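Local coordinates for protein aromatic-L-amino-acid decarboxylase (Catharanthus roseus, PDB 6EEW) that decarboxylates L-tryptophan to tryptamine and 5-hydroxy-L-tryptophan to serotonin with the help of pyridoxal 5'-phosphate, working as a homodimer, at residues E439-L449 against T458-L468. Sequence-based numbering, arbitrary orientation.
Sequences EEVNKKLLDML and THTIVGGIYML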
# COMPACT_ATOMS: atom_id res chain seq x y z
N GLU A 439 3.18 1.11 -39.46
CA GLU A 439 2.61 0.73 -38.17
C GLU A 439 2.28 -0.76 -38.13
O GLU A 439 2.58 -1.46 -37.15
CB GLU A 439 1.37 1.57 -37.86
CG GLU A 439 0.85 1.34 -36.43
CD GLU A 439 -0.22 2.34 -35.99
OE1 GLU A 439 -0.04 3.56 -36.21
OE2 GLU A 439 -1.24 1.90 -35.40
N GLU A 440 1.65 -1.29 -39.20
CA GLU A 440 1.34 -2.71 -39.22
C GLU A 440 2.60 -3.56 -39.27
O GLU A 440 2.65 -4.64 -38.66
CB GLU A 440 0.41 -3.05 -40.39
CG GLU A 440 -1.06 -2.79 -40.09
CD GLU A 440 -1.56 -3.58 -38.88
OE1 GLU A 440 -1.33 -4.81 -38.83
OE2 GLU A 440 -2.18 -2.98 -37.98
N VAL A 441 3.63 -3.11 -39.99
CA VAL A 441 4.87 -3.89 -40.07
C VAL A 441 5.48 -4.03 -38.69
O VAL A 441 5.87 -5.13 -38.26
CB VAL A 441 5.85 -3.24 -41.06
CG1 VAL A 441 7.14 -4.05 -41.12
CG2 VAL A 441 5.23 -3.08 -42.44
N ASN A 442 5.57 -2.92 -37.96
CA ASN A 442 6.16 -2.99 -36.63
C ASN A 442 5.28 -3.76 -35.66
O ASN A 442 5.78 -4.48 -34.79
CB ASN A 442 6.42 -1.57 -36.13
CG ASN A 442 7.63 -0.92 -36.80
OD1 ASN A 442 8.78 -1.25 -36.50
ND2 ASN A 442 7.37 0.00 -37.72
N LYS A 443 3.95 -3.67 -35.82
CA LYS A 443 3.04 -4.43 -34.97
C LYS A 443 3.20 -5.93 -35.20
O LYS A 443 3.21 -6.72 -34.24
CB LYS A 443 1.61 -3.98 -35.24
CG LYS A 443 0.70 -4.03 -34.03
CD LYS A 443 -0.74 -3.72 -34.42
CE LYS A 443 -0.82 -2.51 -35.36
NZ LYS A 443 -0.22 -1.28 -34.77
N LYS A 444 3.35 -6.33 -36.46
CA LYS A 444 3.58 -7.74 -36.77
C LYS A 444 4.90 -8.22 -36.18
O LYS A 444 4.98 -9.33 -35.64
CB LYS A 444 3.57 -7.94 -38.28
CG LYS A 444 3.73 -9.38 -38.72
CD LYS A 444 2.78 -10.31 -37.96
CE LYS A 444 2.63 -11.65 -38.67
NZ LYS A 444 3.95 -12.22 -39.07
N LEU A 445 5.94 -7.39 -36.27
CA LEU A 445 7.22 -7.79 -35.69
C LEU A 445 7.09 -7.98 -34.18
O LEU A 445 7.57 -8.98 -33.63
CB LEU A 445 8.29 -6.74 -36.00
CG LEU A 445 9.65 -7.07 -35.37
CD1 LEU A 445 10.16 -8.40 -35.92
CD2 LEU A 445 10.64 -5.95 -35.61
N LEU A 446 6.46 -7.03 -33.49
CA LEU A 446 6.27 -7.17 -32.05
C LEU A 446 5.48 -8.43 -31.72
O LEU A 446 5.84 -9.17 -30.78
CB LEU A 446 5.54 -5.95 -31.49
CG LEU A 446 5.26 -6.02 -29.98
CD1 LEU A 446 6.54 -6.08 -29.17
CD2 LEU A 446 4.34 -4.90 -29.50
N ASP A 447 4.42 -8.71 -32.47
CA ASP A 447 3.63 -9.89 -32.17
C ASP A 447 4.44 -11.16 -32.35
O ASP A 447 4.38 -12.07 -31.52
CB ASP A 447 2.36 -9.91 -33.03
CG ASP A 447 1.25 -10.75 -32.41
OD1 ASP A 447 1.46 -11.96 -32.19
OD2 ASP A 447 0.17 -10.19 -32.11
N MET A 448 5.20 -11.26 -33.45
CA MET A 448 6.06 -12.43 -33.64
C MET A 448 7.03 -12.59 -32.48
O MET A 448 7.18 -13.69 -31.91
CB MET A 448 6.82 -12.30 -34.96
CG MET A 448 5.92 -12.20 -36.19
SD MET A 448 6.86 -11.87 -37.70
CE MET A 448 7.86 -13.35 -37.82
N LEU A 449 7.68 -11.49 -32.09
CA LEU A 449 8.64 -11.56 -30.99
C LEU A 449 7.99 -12.15 -29.75
O LEU A 449 8.48 -13.13 -29.18
CB LEU A 449 9.19 -10.16 -30.69
CG LEU A 449 10.17 -9.60 -31.72
CD1 LEU A 449 10.35 -8.11 -31.48
CD2 LEU A 449 11.50 -10.32 -31.62
N THR A 458 6.86 -4.61 -24.91
CA THR A 458 5.69 -3.82 -25.24
C THR A 458 6.05 -2.74 -26.26
O THR A 458 7.22 -2.52 -26.61
CB THR A 458 5.06 -3.19 -24.00
OG1 THR A 458 6.06 -2.49 -23.24
CG2 THR A 458 4.40 -4.26 -23.14
N HIS A 459 5.01 -2.08 -26.74
CA HIS A 459 5.08 -1.04 -27.75
C HIS A 459 4.66 0.27 -27.11
O HIS A 459 4.31 0.33 -25.93
CB HIS A 459 4.16 -1.39 -28.93
CG HIS A 459 2.71 -1.17 -28.64
ND1 HIS A 459 2.05 0.00 -28.96
CD2 HIS A 459 1.79 -1.96 -28.04
CE1 HIS A 459 0.79 -0.08 -28.58
NE2 HIS A 459 0.61 -1.26 -28.02
N THR A 460 4.74 1.34 -27.89
CA THR A 460 4.10 2.58 -27.50
C THR A 460 3.78 3.38 -28.76
O THR A 460 4.32 3.13 -29.84
CB THR A 460 4.96 3.40 -26.55
OG1 THR A 460 4.19 4.52 -26.06
CG2 THR A 460 6.22 3.90 -27.25
N ILE A 461 2.83 4.30 -28.60
CA ILE A 461 2.51 5.30 -29.61
C ILE A 461 2.83 6.65 -29.00
O ILE A 461 2.26 7.02 -27.97
CB ILE A 461 1.04 5.24 -30.05
CG1 ILE A 461 0.69 3.86 -30.60
CG2 ILE A 461 0.76 6.33 -31.08
CD1 ILE A 461 1.31 3.60 -31.94
N VAL A 462 3.75 7.37 -29.63
CA VAL A 462 4.10 8.72 -29.20
C VAL A 462 4.18 9.60 -30.43
O VAL A 462 4.81 9.24 -31.43
CB VAL A 462 5.43 8.75 -28.42
CG1 VAL A 462 5.89 10.18 -28.18
CG2 VAL A 462 5.27 8.05 -27.09
N GLY A 463 3.54 10.77 -30.36
CA GLY A 463 3.52 11.67 -31.50
C GLY A 463 3.04 11.02 -32.78
O GLY A 463 3.59 11.30 -33.86
N GLY A 464 2.04 10.16 -32.69
CA GLY A 464 1.55 9.49 -33.89
C GLY A 464 2.48 8.44 -34.45
O GLY A 464 2.27 7.97 -35.57
N ILE A 465 3.52 8.07 -33.72
CA ILE A 465 4.53 7.13 -34.18
C ILE A 465 4.42 5.88 -33.33
O ILE A 465 4.49 5.96 -32.09
CB ILE A 465 5.94 7.74 -34.09
CG1 ILE A 465 6.01 9.02 -34.92
CG2 ILE A 465 6.98 6.72 -34.55
CD1 ILE A 465 7.33 9.75 -34.80
N TYR A 466 4.25 4.73 -33.98
CA TYR A 466 4.25 3.44 -33.32
C TYR A 466 5.69 2.95 -33.23
O TYR A 466 6.42 2.95 -34.23
CB TYR A 466 3.39 2.43 -34.10
CG TYR A 466 3.27 1.05 -33.47
CD1 TYR A 466 4.27 0.10 -33.61
CD2 TYR A 466 2.13 0.69 -32.75
CE1 TYR A 466 4.14 -1.17 -33.03
CE2 TYR A 466 1.99 -0.56 -32.18
CZ TYR A 466 3.00 -1.48 -32.32
OH TYR A 466 2.85 -2.73 -31.75
N MET A 467 6.10 2.55 -32.04
CA MET A 467 7.47 2.11 -31.82
C MET A 467 7.51 0.95 -30.84
O MET A 467 6.61 0.79 -30.00
CB MET A 467 8.33 3.27 -31.32
CG MET A 467 8.01 3.72 -29.91
SD MET A 467 8.51 5.44 -29.65
CE MET A 467 7.31 6.28 -30.68
N LEU A 468 8.52 0.11 -30.98
CA LEU A 468 8.85 -0.94 -30.03
C LEU A 468 9.75 -0.37 -28.94
O LEU A 468 10.49 0.59 -29.18
CB LEU A 468 9.55 -2.10 -30.73
CG LEU A 468 8.75 -3.00 -31.69
CD1 LEU A 468 8.17 -2.23 -32.87
CD2 LEU A 468 9.65 -4.11 -32.19
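Lys443 NZ has two partners, roughly at right angles: Glu439 OE2 one turn earlier, in a salt bridge (3.4 Å) that is weak as a hydrogen bond, and the ring of Tyr466 across the contact. The latter is an off-centre cation-pi interaction: NZ stands 4.0 Å from the centroid of the Tyr466 ring, 32° off its normal. Bends at the last two torsions of Lys443 bring the ammonium back to the ring on its CE2 and CD2 side, while Lys443 CG lies against Tyr466 OH.

This is helix-on-sheet packing in the C-terminal part of a pyridoxal-phosphate decarboxylase. Helix 438-451 lies against a four-stranded antiparallel sheet; its 439-449 segment runs 22° from parallel to strand 465-468, the axes 8.3 Å apart at their closest. Strands 459-462 and 465-468 form a hairpin closed by a type I' turn through Gly463 and Gly464, both with positive phi. Tyr466 is central: CG anti to the backbone N carries its ring along the helix. Glu439 CG meets Tyr466 CB at 3.6 Å, and the Glu439 carboxylate is tilted only 14° from the ring plane.

Further along strand 465-468, Leu468 CD2 meets Leu445 CD2 (4.0 Å) and Leu449 CD1, while Leu468 CD1 lies against Asn442 CB. That CB also touches Tyr466; the Asn442 amide is engaged by backbone, OD1 with Leu429 N and ND2 with Val438 O. The Thr458 side chain lies about 7 Å from a bound tryptophan, placing this end near the active site. There Leu446 CD2 reaches both strands, 3.5 Å from Tyr466 OH and 3.6 Å from His459 CB.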